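Local atomic coordinates of potential RNA-dependent RNA polymerase (Human picobirnavirus, PDB entry 5I62), a protein that catalyses the RNA-templated joining of ribonucleoside triphosphates into RNA, serving both transcription and genome replication in a double-stranded RNA virus. Residues Y96-K101 / D266-P271; T260-F265 / L382-E387; R336-E341 / Q375-H380; N353-G358 / C396-R401. All blocks are in the same frame, centred on the assembly; numbering follows the deposited sequence.

Contact 1 (Y96-K101 / D266-P271); sequences YDSISK and DQHFNP
His268 meets the 96-101 segment both over its ring and at its edge. Ser98 CB sits over the ring centre, 3.7 Å from the centroid and only 5° off the normal, a CH-pi contact. Lys101 comes in at the edge: its chain is extended beyond CG and crosses the histidine at a slant, with CD near the ring plane and NZ bonded to NE2 at 2.8 Å. NZ lies practically in that plane, where a bare ring nitrogen accepts; on the other side of the imidazole, ND1 bonds to Lys264 O, which fixes the ring's rotation.

Further along, Ile99 packs against the backbone. Its CG2 approaches Gln267 O to 3.2 Å, while its CB rests on Asn270 CB at 3.7 Å. A water joins the two segments next to this apolar patch, donating to Ser98 O at 2.7 Å and accepting from Asn270 ND2 at 2.9 Å; ND2 also bonds to His380 O. Asn270 OD1 caps Cys273 N. Segment 266-271 starts at the second aspartate of the Asp-x4-Asp sequence of polymerase motif A and runs through an inverse gamma turn centred on Phe269 to the asparagine N-cap of helix 271-284.

Contact 2 (T260-F265 / L382-E387); sequences TDFSKF and LDMNLE
Phe262 and Met384 lie side by side and point the same way, forming the tight half of this contact. Phe262 CD1 touches Met384 CG at 3.7 Å, and the sulfur makes an oblique Met-aromatic contact, SD standing 4.7 Å from the centroid of the Phe262 ring. A bend at chi3 (75°) brings the methionine CE off one face of that ring, toward its rim, and against Thr260 CB; Phe265 CD1 lies over the opposite face. Leu382 wedges in with both branches, CD1 on Phe262 CE1 at 4.0 Å and CD2 on Phe265 CE1. Leu338 of helix 327-345 backs this layer.

The other half is wet. Ser263 N bonds to Asp383 O at 3.0 Å, with the donor standing above the carbonyl plane (41°). The matching link in the other direction is made by a water, which donates to Ser263 O at 2.7 Å and accepts from Asp383 N. A second water spans the side chains, donating to Asp383 OD2 at 3.0 Å and lying 3.2 Å from Ser263 OG. Past it, Asn385 is exposed and closes an Asx turn onto Glu387 N.

The chemistry implies a segment of motif A anchored by its two phenylalanines, while its backbone is joined to the 382-387 loop by one direct bond and bridging waters.

Contact 3 (R336-E341 / Q375-H380); sequences RVLQHE and QSYSRH
The Tyr377 ring carries Leu338 CB over one face, offset toward the rim, a CH-pi contact with CB 4.0 Å from the centroid; a water that accepts from Gln339 NE2 lies in plane at the ring's edge, 2.6 Å from Tyr377 OH. That same OH packs on Gln339 CG at 3.3 Å, while Gln339 NE2 also bonds to Gln355 O. The second flat group, the His380 imidazole, has Arg379 CG over the centre of one face and the Glu341 carboxylate at its edge. Carboxylate and ring reach tip to tip and are nearly coplanar, 13° apart, with NE2 donating to OE1 in a very short bond, whose modelled length of 2.5 Å is doubtful. Leu338 CD2 approaches His380 CD2 to 3.5 Å.

Around the carboxylate the polar net is dense. A water donates to Glu341 OE1 and to Leu338 O and accepts from Ser376 OG, and OE2 bonds to Asp107 N. Arg379 adds a long salt bridge, its NH2 3.6 Å from Glu341 OE1, but its main grip is side-on to Ser376, NE to O and NH2 to OG. His380 ND1 bonds to Val104 O; with both ring nitrogens facing acceptors, a protonated ring is possible.

This buried His-carboxylate pair ties helix 327-345, by sequence and place the helix of motif B, to the end of helix 370-378, probably that of motif D.

Contact 4 (N353-G358 / C396-R401); sequences NSQCLG and CTYLRR
Leu357 and Leu399 meet where polymerase motifs C and E come together: strand 355-357 leads into the Gly-Asp-Asp signature at Gly358, and strands 395-398 and 401-404 form a hairpin that corresponds by its place in the chain to motif E, which in this family joins the palm to the thumb. Strands 355-357 and 395-398 belong to different sheets; the axes of 355-357 and 396-398 come no closer than 10.0 Å, with the N-to-C directions 32° apart, and side chains alone span the interval.

Tyr398 does most of the reaching. Its CG is anti to the backbone N (chi1 -180°), and the hydroxyl ends against the backbone of the other strand, OH lying 3.2 Å from Cys356 C and 3.5 Å from Leu357 CB. The nearby Leu357 N is poorly angled for a hydrogen bond to it, so packing carries this approach. Gln355 crosses the tyrosine at about a right angle, its CB 3.9 Å from Tyr398 CZ. Val240 of helix 237-250 and Val362 of strand 360-363 also touch the tyrosine.

Leu399 follows immediately in the type I' turn from Tyr398 to Arg401, with the positive phi (57°) that such a turn needs. It folds back so that its CG lies over the centre of the Tyr398 ring. Across the contact, Leu399 CD2 meets Leu357 CD2 at 3.8 Å, the two chains crossing nearly perpendicular. The turn is braced from within by Arg401, whose NH1 donates to Leu399 O at 2.7 Å.

How the contacts relate
The contacts gather round the polymerase palm. Contact 2 is central: its centre lies 13 Å from that of contact 1, 12 Å from contact 3 and 14 Å from contact 4. It shares an apolar core with contact 3, where Phe262 CZ meets Tyr377 CD2 at 3.4 Å. Contacts 1 and 3 share a bond between Asn270 and His380, and contact 3 reaches contact 4 where Arg336 NH1 probably bonds to Ser354 O at 2.9 Å. Contacts 1 and 4 do not touch. Contacts 2 and 4 meet at Phe265 CE2 and Gly358 O, next to motifs A and C, whose strands pair in one sheet and whose aspartates in related polymerases hold the catalytic metal ions.

Contact 1 (Y96-K101 / D266-P271)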
# COMPACT_ATOMS: atom_id res chain seq x y z
N TYR A 96 -0.29 2.08 -19.14
CA TYR A 96 -1.03 1.90 -20.38
C TYR A 96 -0.48 0.74 -21.21
O TYR A 96 -1.24 0.04 -21.87
CB TYR A 96 -1.00 3.19 -21.21
CG TYR A 96 -1.82 4.30 -20.58
CD1 TYR A 96 -1.27 5.14 -19.63
CD2 TYR A 96 -3.15 4.48 -20.93
CE1 TYR A 96 -2.02 6.15 -19.04
CE2 TYR A 96 -3.92 5.48 -20.35
CZ TYR A 96 -3.35 6.31 -19.41
OH TYR A 96 -4.11 7.30 -18.83
N ASP A 97 0.83 0.55 -21.17
CA ASP A 97 1.47 -0.42 -22.05
C ASP A 97 1.59 -1.80 -21.41
O ASP A 97 1.66 -2.80 -22.13
CB ASP A 97 2.85 0.11 -22.45
CG ASP A 97 2.76 1.38 -23.30
OD1 ASP A 97 1.71 1.59 -23.95
OD2 ASP A 97 3.71 2.18 -23.28
N SER A 98 1.59 -1.90 -20.08
CA SER A 98 1.84 -3.19 -19.45
C SER A 98 0.63 -4.12 -19.45
O SER A 98 0.77 -5.28 -19.07
CB SER A 98 2.32 -3.00 -18.01
OG SER A 98 3.51 -2.22 -17.96
N ILE A 99 -0.56 -3.64 -19.82
CA ILE A 99 -1.74 -4.50 -19.77
C ILE A 99 -1.96 -5.29 -21.04
O ILE A 99 -2.96 -6.01 -21.14
CB ILE A 99 -3.01 -3.71 -19.45
CG1 ILE A 99 -3.24 -2.64 -20.53
CG2 ILE A 99 -2.92 -3.12 -18.04
CD1 ILE A 99 -4.55 -1.95 -20.44
N SER A 100 -1.09 -5.16 -22.03
CA SER A 100 -1.29 -5.85 -23.30
C SER A 100 -0.27 -6.98 -23.51
O SER A 100 -0.12 -7.47 -24.63
CB SER A 100 -1.28 -4.85 -24.45
OG SER A 100 -0.01 -4.24 -24.58
N LYS A 101 0.43 -7.40 -22.46
CA LYS A 101 1.26 -8.59 -22.55
C LYS A 101 0.39 -9.83 -22.77
O LYS A 101 -0.82 -9.82 -22.51
CB LYS A 101 2.10 -8.73 -21.28
CG LYS A 101 3.13 -7.61 -21.16
CD LYS A 101 4.05 -7.72 -19.95
CE LYS A 101 5.04 -6.52 -19.97
NZ LYS A 101 6.07 -6.51 -18.90
N ASP A 266 0.41 -3.30 -10.20
CA ASP A 266 -0.70 -2.43 -10.58
C ASP A 266 -0.73 -2.23 -12.09
O ASP A 266 -1.79 -2.32 -12.73
CB ASP A 266 -0.57 -1.06 -9.90
CG ASP A 266 -0.69 -1.13 -8.38
OD1 ASP A 266 -0.91 -2.22 -7.83
OD2 ASP A 266 -0.56 -0.07 -7.73
N GLN A 267 0.44 -1.94 -12.67
CA GLN A 267 0.54 -1.63 -14.09
C GLN A 267 0.12 -2.81 -14.96
O GLN A 267 -0.40 -2.63 -16.06
CB GLN A 267 1.96 -1.20 -14.43
CG GLN A 267 2.45 0.12 -13.79
CD GLN A 267 3.03 -0.05 -12.39
OE1 GLN A 267 2.63 -0.95 -11.64
NE2 GLN A 267 3.98 0.81 -12.04
N HIS A 268 0.36 -4.03 -14.48
CA HIS A 268 0.06 -5.23 -15.25
C HIS A 268 -1.32 -5.80 -14.96
O HIS A 268 -1.66 -6.87 -15.47
CB HIS A 268 1.11 -6.32 -14.97
CG HIS A 268 2.45 -6.04 -15.56
ND1 HIS A 268 3.38 -5.24 -14.95
CD2 HIS A 268 3.04 -6.49 -16.70
CE1 HIS A 268 4.47 -5.18 -15.69
NE2 HIS A 268 4.29 -5.93 -16.76
N PHE A 269 -2.11 -5.13 -14.12
CA PHE A 269 -3.41 -5.67 -13.71
C PHE A 269 -4.38 -5.46 -14.88
O PHE A 269 -5.16 -4.50 -14.92
CB PHE A 269 -3.89 -5.02 -12.42
CG PHE A 269 -4.85 -5.86 -11.63
CD1 PHE A 269 -4.39 -6.90 -10.83
CD2 PHE A 269 -6.20 -5.62 -11.69
CE1 PHE A 269 -5.28 -7.68 -10.10
CE2 PHE A 269 -7.10 -6.41 -10.98
CZ PHE A 269 -6.64 -7.43 -10.18
N ASN A 270 -4.34 -6.40 -15.81
CA ASN A 270 -4.87 -6.26 -17.16
C ASN A 270 -6.34 -6.69 -17.21
O ASN A 270 -6.91 -7.11 -16.21
CB ASN A 270 -3.98 -7.07 -18.10
CG ASN A 270 -3.91 -8.54 -17.69
OD1 ASN A 270 -4.93 -9.16 -17.37
ND2 ASN A 270 -2.71 -9.09 -17.68
N PRO A 271 -7.00 -6.61 -18.38
CA PRO A 271 -8.43 -6.94 -18.44
C PRO A 271 -8.74 -8.38 -18.08
O PRO A 271 -9.87 -8.66 -17.68
CB PRO A 271 -8.80 -6.63 -19.89
CG PRO A 271 -7.85 -5.51 -20.28
CD PRO A 271 -6.55 -5.91 -19.61
O HOH W 1 -0.44 -7.64 -18.87

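Contact 2 (T260-F265 / L382-E387)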
# COMPACT_ATOMS: atom_id res chain seq x y z
N THR A 260 6.51 -14.38 -2.66
CA THR A 260 6.48 -13.96 -4.04
C THR A 260 6.76 -12.47 -4.14
O THR A 260 6.67 -11.72 -3.17
CB THR A 260 5.13 -14.30 -4.68
OG1 THR A 260 4.08 -13.85 -3.83
CG2 THR A 260 5.00 -15.81 -4.88
N ASP A 261 7.06 -12.03 -5.36
CA ASP A 261 7.21 -10.61 -5.58
C ASP A 261 6.84 -10.29 -7.03
O ASP A 261 7.29 -10.99 -7.94
CB ASP A 261 8.64 -10.19 -5.27
CG ASP A 261 8.87 -8.72 -5.51
OD1 ASP A 261 8.79 -7.92 -4.59
OD2 ASP A 261 9.01 -8.33 -6.67
N PHE A 262 6.04 -9.23 -7.23
CA PHE A 262 5.63 -8.75 -8.55
C PHE A 262 6.38 -7.47 -8.91
O PHE A 262 6.66 -6.62 -8.06
CB PHE A 262 4.14 -8.48 -8.59
CG PHE A 262 3.30 -9.70 -8.56
CD1 PHE A 262 3.11 -10.47 -9.70
CD2 PHE A 262 2.68 -10.07 -7.39
CE1 PHE A 262 2.31 -11.60 -9.67
CE2 PHE A 262 1.88 -11.17 -7.34
CZ PHE A 262 1.69 -11.95 -8.48
N SER A 263 6.79 -7.38 -10.18
CA SER A 263 7.28 -6.13 -10.73
C SER A 263 6.09 -5.38 -11.31
O SER A 263 5.44 -5.88 -12.24
CB SER A 263 8.35 -6.35 -11.80
OG SER A 263 9.50 -6.95 -11.23
N LYS A 264 5.80 -4.20 -10.77
CA LYS A 264 4.80 -3.31 -11.36
C LYS A 264 3.43 -4.01 -11.46
O LYS A 264 2.82 -4.09 -12.52
CB LYS A 264 5.27 -2.82 -12.73
CG LYS A 264 6.49 -1.90 -12.65
CD LYS A 264 6.92 -1.51 -14.06
CE LYS A 264 7.70 -0.21 -14.08
NZ LYS A 264 8.79 -0.20 -13.09
N PHE A 265 2.99 -4.56 -10.33
CA PHE A 265 1.75 -5.33 -10.30
C PHE A 265 0.57 -4.50 -10.77
O PHE A 265 -0.20 -4.94 -11.63
CB PHE A 265 1.50 -5.86 -8.89
CG PHE A 265 0.37 -6.85 -8.79
CD1 PHE A 265 0.25 -7.90 -9.68
CD2 PHE A 265 -0.57 -6.74 -7.79
CE1 PHE A 265 -0.79 -8.82 -9.57
CE2 PHE A 265 -1.60 -7.66 -7.67
CZ PHE A 265 -1.72 -8.69 -8.56
N LEU A 382 1.47 -11.17 -16.07
CA LEU A 382 2.09 -10.55 -14.91
C LEU A 382 3.60 -10.71 -14.97
O LEU A 382 4.12 -11.68 -15.52
CB LEU A 382 1.53 -11.13 -13.61
CG LEU A 382 0.01 -11.04 -13.59
CD1 LEU A 382 -0.57 -11.88 -12.45
CD2 LEU A 382 -0.42 -9.54 -13.47
N ASP A 383 4.31 -9.74 -14.41
CA ASP A 383 5.76 -9.68 -14.48
C ASP A 383 6.35 -10.02 -13.12
O ASP A 383 5.91 -9.48 -12.10
CB ASP A 383 6.22 -8.30 -14.93
CG ASP A 383 7.66 -8.30 -15.42
OD1 ASP A 383 8.10 -9.31 -16.02
OD2 ASP A 383 8.35 -7.28 -15.21
N MET A 384 7.32 -10.93 -13.11
CA MET A 384 8.01 -11.38 -11.91
C MET A 384 9.45 -11.69 -12.30
O MET A 384 9.71 -12.24 -13.37
CB MET A 384 7.35 -12.63 -11.29
CG MET A 384 5.84 -12.55 -11.07
SD MET A 384 5.13 -14.12 -10.50
CE MET A 384 5.64 -14.18 -8.79
N ASN A 385 10.37 -11.33 -11.43
CA ASN A 385 11.81 -11.58 -11.59
C ASN A 385 12.12 -12.72 -10.63
O ASN A 385 11.99 -12.58 -9.41
CB ASN A 385 12.56 -10.26 -11.32
CG ASN A 385 14.05 -10.39 -11.17
OD1 ASN A 385 14.65 -11.44 -11.36
ND2 ASN A 385 14.67 -9.27 -10.77
N LEU A 386 12.43 -13.89 -11.19
CA LEU A 386 12.68 -15.06 -10.35
C LEU A 386 13.66 -14.75 -9.23
O LEU A 386 13.56 -15.31 -8.13
CB LEU A 386 13.19 -16.20 -11.22
CG LEU A 386 13.41 -17.52 -10.47
CD1 LEU A 386 12.19 -17.89 -9.63
CD2 LEU A 386 13.75 -18.64 -11.43
N GLU A 387 14.59 -13.83 -9.49
CA GLU A 387 15.65 -13.52 -8.54
C GLU A 387 15.10 -12.89 -7.27
O GLU A 387 15.75 -12.94 -6.22
CB GLU A 387 16.67 -12.58 -9.18
CG GLU A 387 18.08 -12.81 -8.72
CD GLU A 387 18.74 -13.99 -9.40
OE1 GLU A 387 18.03 -14.86 -9.96
OE2 GLU A 387 19.99 -14.06 -9.38
O HOH W 2 3.52 -7.80 -12.41
O HOH W 3 10.92 -8.08 -13.91

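Contact 3 (R336-E341 / Q375-H380)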
# COMPACT_ATOMS: atom_id res chain seq x y z
N ARG A 336 -5.44 -14.03 -4.52
CA ARG A 336 -5.82 -15.27 -3.87
C ARG A 336 -6.18 -16.34 -4.90
O ARG A 336 -5.81 -17.51 -4.74
CB ARG A 336 -6.95 -15.04 -2.88
CG ARG A 336 -7.36 -16.31 -2.09
CD ARG A 336 -6.19 -16.89 -1.29
NE ARG A 336 -6.65 -17.67 -0.14
CZ ARG A 336 -5.87 -18.03 0.88
NH1 ARG A 336 -4.58 -17.71 0.88
NH2 ARG A 336 -6.38 -18.71 1.90
N VAL A 337 -6.87 -15.95 -5.98
CA VAL A 337 -7.13 -16.88 -7.09
C VAL A 337 -5.82 -17.42 -7.67
O VAL A 337 -5.70 -18.62 -7.97
CB VAL A 337 -7.99 -16.21 -8.17
CG1 VAL A 337 -8.21 -17.17 -9.35
CG2 VAL A 337 -9.34 -15.78 -7.58
N LEU A 338 -4.85 -16.53 -7.88
CA LEU A 338 -3.55 -16.95 -8.40
C LEU A 338 -2.92 -18.03 -7.52
O LEU A 338 -2.34 -19.01 -8.02
CB LEU A 338 -2.61 -15.74 -8.50
CG LEU A 338 -2.84 -14.69 -9.59
CD1 LEU A 338 -1.87 -13.52 -9.39
CD2 LEU A 338 -2.65 -15.32 -10.98
N GLN A 339 -3.01 -17.87 -6.20
CA GLN A 339 -2.43 -18.85 -5.28
C GLN A 339 -3.14 -20.19 -5.41
O GLN A 339 -2.50 -21.24 -5.48
CB GLN A 339 -2.49 -18.32 -3.84
CG GLN A 339 -1.66 -17.03 -3.62
CD GLN A 339 -1.55 -16.65 -2.15
OE1 GLN A 339 -2.48 -16.86 -1.38
NE2 GLN A 339 -0.39 -16.14 -1.75
N HIS A 340 -4.48 -20.17 -5.44
CA HIS A 340 -5.22 -21.41 -5.62
C HIS A 340 -4.86 -22.07 -6.94
O HIS A 340 -4.68 -23.30 -7.01
CB HIS A 340 -6.72 -21.14 -5.58
CG HIS A 340 -7.27 -21.01 -4.20
ND1 HIS A 340 -7.26 -22.05 -3.29
CD2 HIS A 340 -7.84 -19.96 -3.56
CE1 HIS A 340 -7.80 -21.64 -2.16
NE2 HIS A 340 -8.16 -20.38 -2.29
N GLU A 341 -4.74 -21.27 -8.00
CA GLU A 341 -4.48 -21.81 -9.33
C GLU A 341 -3.12 -22.48 -9.40
O GLU A 341 -2.96 -23.53 -10.05
CB GLU A 341 -4.59 -20.72 -10.39
CG GLU A 341 -4.36 -21.22 -11.81
CD GLU A 341 -4.24 -20.07 -12.80
OE1 GLU A 341 -3.32 -19.22 -12.63
OE2 GLU A 341 -5.08 -20.00 -13.72
N GLN A 375 5.79 -19.35 -13.05
CA GLN A 375 5.20 -19.75 -14.32
C GLN A 375 3.68 -19.69 -14.27
O GLN A 375 3.03 -19.26 -15.23
CB GLN A 375 5.64 -21.18 -14.70
CG GLN A 375 7.00 -21.26 -15.38
CD GLN A 375 7.51 -22.70 -15.48
OE1 GLN A 375 6.73 -23.64 -15.65
NE2 GLN A 375 8.84 -22.86 -15.40
N SER A 376 3.09 -20.14 -13.16
CA SER A 376 1.63 -20.18 -13.06
C SER A 376 1.04 -18.77 -13.01
O SER A 376 -0.04 -18.53 -13.57
CB SER A 376 1.20 -20.98 -11.83
OG SER A 376 -0.21 -21.10 -11.76
N TYR A 377 1.72 -17.85 -12.32
CA TYR A 377 1.23 -16.47 -12.23
C TYR A 377 1.47 -15.70 -13.53
O TYR A 377 0.58 -15.00 -14.02
CB TYR A 377 1.94 -15.73 -11.10
CG TYR A 377 1.63 -16.10 -9.66
CD1 TYR A 377 0.89 -17.23 -9.33
CD2 TYR A 377 2.11 -15.31 -8.64
CE1 TYR A 377 0.65 -17.56 -7.99
CE2 TYR A 377 1.86 -15.60 -7.32
CZ TYR A 377 1.13 -16.73 -7.00
OH TYR A 377 0.91 -17.00 -5.66
N SER A 378 2.69 -15.80 -14.08
CA SER A 378 3.13 -14.89 -15.14
C SER A 378 2.35 -15.09 -16.43
O SER A 378 2.22 -14.16 -17.23
CB SER A 378 4.62 -15.07 -15.40
OG SER A 378 5.36 -14.65 -14.27
N ARG A 379 1.83 -16.30 -16.67
CA ARG A 379 1.09 -16.56 -17.89
C ARG A 379 -0.15 -15.68 -18.03
O ARG A 379 -0.71 -15.57 -19.12
CB ARG A 379 0.68 -18.04 -17.94
CG ARG A 379 -0.24 -18.42 -16.82
CD ARG A 379 -0.56 -19.90 -16.84
NE ARG A 379 -0.94 -20.42 -15.53
CZ ARG A 379 -1.39 -21.65 -15.33
NH1 ARG A 379 -1.53 -22.47 -16.37
NH2 ARG A 379 -1.70 -22.08 -14.10
N HIS A 380 -0.60 -15.06 -16.95
CA HIS A 380 -1.72 -14.14 -17.02
C HIS A 380 -1.29 -12.72 -17.37
O HIS A 380 -2.07 -11.78 -17.18
CB HIS A 380 -2.49 -14.17 -15.70
CG HIS A 380 -2.95 -15.54 -15.32
ND1 HIS A 380 -3.85 -16.24 -16.08
CD2 HIS A 380 -2.58 -16.36 -14.31
CE1 HIS A 380 -4.05 -17.43 -15.53
NE2 HIS A 380 -3.29 -17.52 -14.45
O HOH W 4 -1.48 -19.01 -10.72
O HOH W 5 1.68 -15.26 -3.84

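Contact 4 (N353-G358 / C396-R401)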
# COMPACT_ATOMS: atom_id res chain seq x y z
N ASN A 353 -3.63 -21.30 5.04
CA ASN A 353 -2.90 -20.33 5.85
C ASN A 353 -1.89 -19.52 5.04
O ASN A 353 -1.23 -18.65 5.62
CB ASN A 353 -2.22 -21.05 7.01
CG ASN A 353 -3.22 -21.80 7.88
OD1 ASN A 353 -4.09 -21.18 8.50
ND2 ASN A 353 -3.10 -23.12 7.92
N SER A 354 -1.74 -19.80 3.75
CA SER A 354 -1.07 -18.87 2.85
C SER A 354 -1.79 -17.52 2.91
O SER A 354 -2.97 -17.43 3.25
CB SER A 354 -1.06 -19.40 1.41
OG SER A 354 -0.48 -20.70 1.36
N GLN A 355 -1.06 -16.45 2.57
CA GLN A 355 -1.60 -15.10 2.70
C GLN A 355 -1.20 -14.26 1.49
O GLN A 355 -0.16 -14.50 0.86
CB GLN A 355 -1.07 -14.39 3.96
CG GLN A 355 -1.43 -15.02 5.26
CD GLN A 355 -0.93 -14.20 6.43
OE1 GLN A 355 -0.06 -14.62 7.18
NE2 GLN A 355 -1.48 -12.99 6.57
N CYS A 356 -2.01 -13.25 1.20
CA CYS A 356 -1.63 -12.25 0.21
C CYS A 356 -2.29 -10.91 0.53
O CYS A 356 -3.34 -10.84 1.16
CB CYS A 356 -1.98 -12.68 -1.23
SG CYS A 356 -3.68 -13.19 -1.48
N LEU A 357 -1.65 -9.85 0.05
CA LEU A 357 -2.16 -8.50 0.23
C LEU A 357 -1.61 -7.68 -0.91
O LEU A 357 -0.39 -7.53 -1.02
CB LEU A 357 -1.74 -7.91 1.57
CG LEU A 357 -2.14 -6.44 1.71
CD1 LEU A 357 -3.63 -6.32 2.00
CD2 LEU A 357 -1.32 -5.75 2.80
N GLY A 358 -2.48 -7.19 -1.79
CA GLY A 358 -2.01 -6.46 -2.95
C GLY A 358 -1.03 -7.30 -3.74
O GLY A 358 -1.34 -8.45 -4.10
N CYS A 396 10.43 -16.79 6.45
CA CYS A 396 9.79 -16.12 5.33
C CYS A 396 9.83 -14.62 5.58
O CYS A 396 10.08 -14.16 6.69
CB CYS A 396 8.35 -16.61 5.12
SG CYS A 396 7.26 -16.26 6.53
N THR A 397 9.58 -13.87 4.52
CA THR A 397 9.40 -12.43 4.63
C THR A 397 8.06 -12.10 4.00
O THR A 397 7.72 -12.64 2.95
CB THR A 397 10.53 -11.65 3.95
OG1 THR A 397 10.61 -12.05 2.58
CG2 THR A 397 11.86 -11.94 4.63
N TYR A 398 7.31 -11.23 4.66
CA TYR A 398 5.98 -10.86 4.22
C TYR A 398 5.71 -9.47 4.78
O TYR A 398 5.92 -9.26 5.97
CB TYR A 398 4.92 -11.86 4.71
CG TYR A 398 3.51 -11.56 4.28
CD1 TYR A 398 3.19 -11.35 2.94
CD2 TYR A 398 2.48 -11.47 5.22
CE1 TYR A 398 1.89 -11.08 2.55
CE2 TYR A 398 1.17 -11.20 4.83
CZ TYR A 398 0.88 -11.00 3.49
OH TYR A 398 -0.41 -10.74 3.09
N LEU A 399 5.32 -8.54 3.90
CA LEU A 399 5.06 -7.14 4.27
C LEU A 399 6.28 -6.51 4.94
O LEU A 399 6.16 -5.73 5.89
CB LEU A 399 3.83 -7.02 5.18
CG LEU A 399 2.55 -7.64 4.61
CD1 LEU A 399 1.38 -7.43 5.58
CD2 LEU A 399 2.22 -7.08 3.22
N ARG A 400 7.47 -6.86 4.43
CA ARG A 400 8.75 -6.37 4.94
C ARG A 400 8.98 -6.72 6.41
O ARG A 400 9.72 -6.02 7.12
CB ARG A 400 8.91 -4.87 4.71
CG ARG A 400 9.06 -4.50 3.23
CD ARG A 400 9.33 -3.01 3.05
NE ARG A 400 8.75 -2.46 1.82
CZ ARG A 400 9.23 -2.68 0.60
NH1 ARG A 400 10.31 -3.44 0.43
NH2 ARG A 400 8.63 -2.13 -0.45
N ARG A 401 8.40 -7.83 6.87
CA ARG A 401 8.71 -8.39 8.18
C ARG A 401 9.25 -9.81 8.01
O ARG A 401 8.74 -10.59 7.19
CB ARG A 401 7.49 -8.46 9.10
CG ARG A 401 7.21 -7.21 9.88
CD ARG A 401 6.33 -6.33 9.08
NE ARG A 401 5.84 -5.17 9.82
CZ ARG A 401 5.35 -4.10 9.21
NH1 ARG A 401 5.33 -4.08 7.88
NH2 ARG A 401 4.90 -3.06 9.91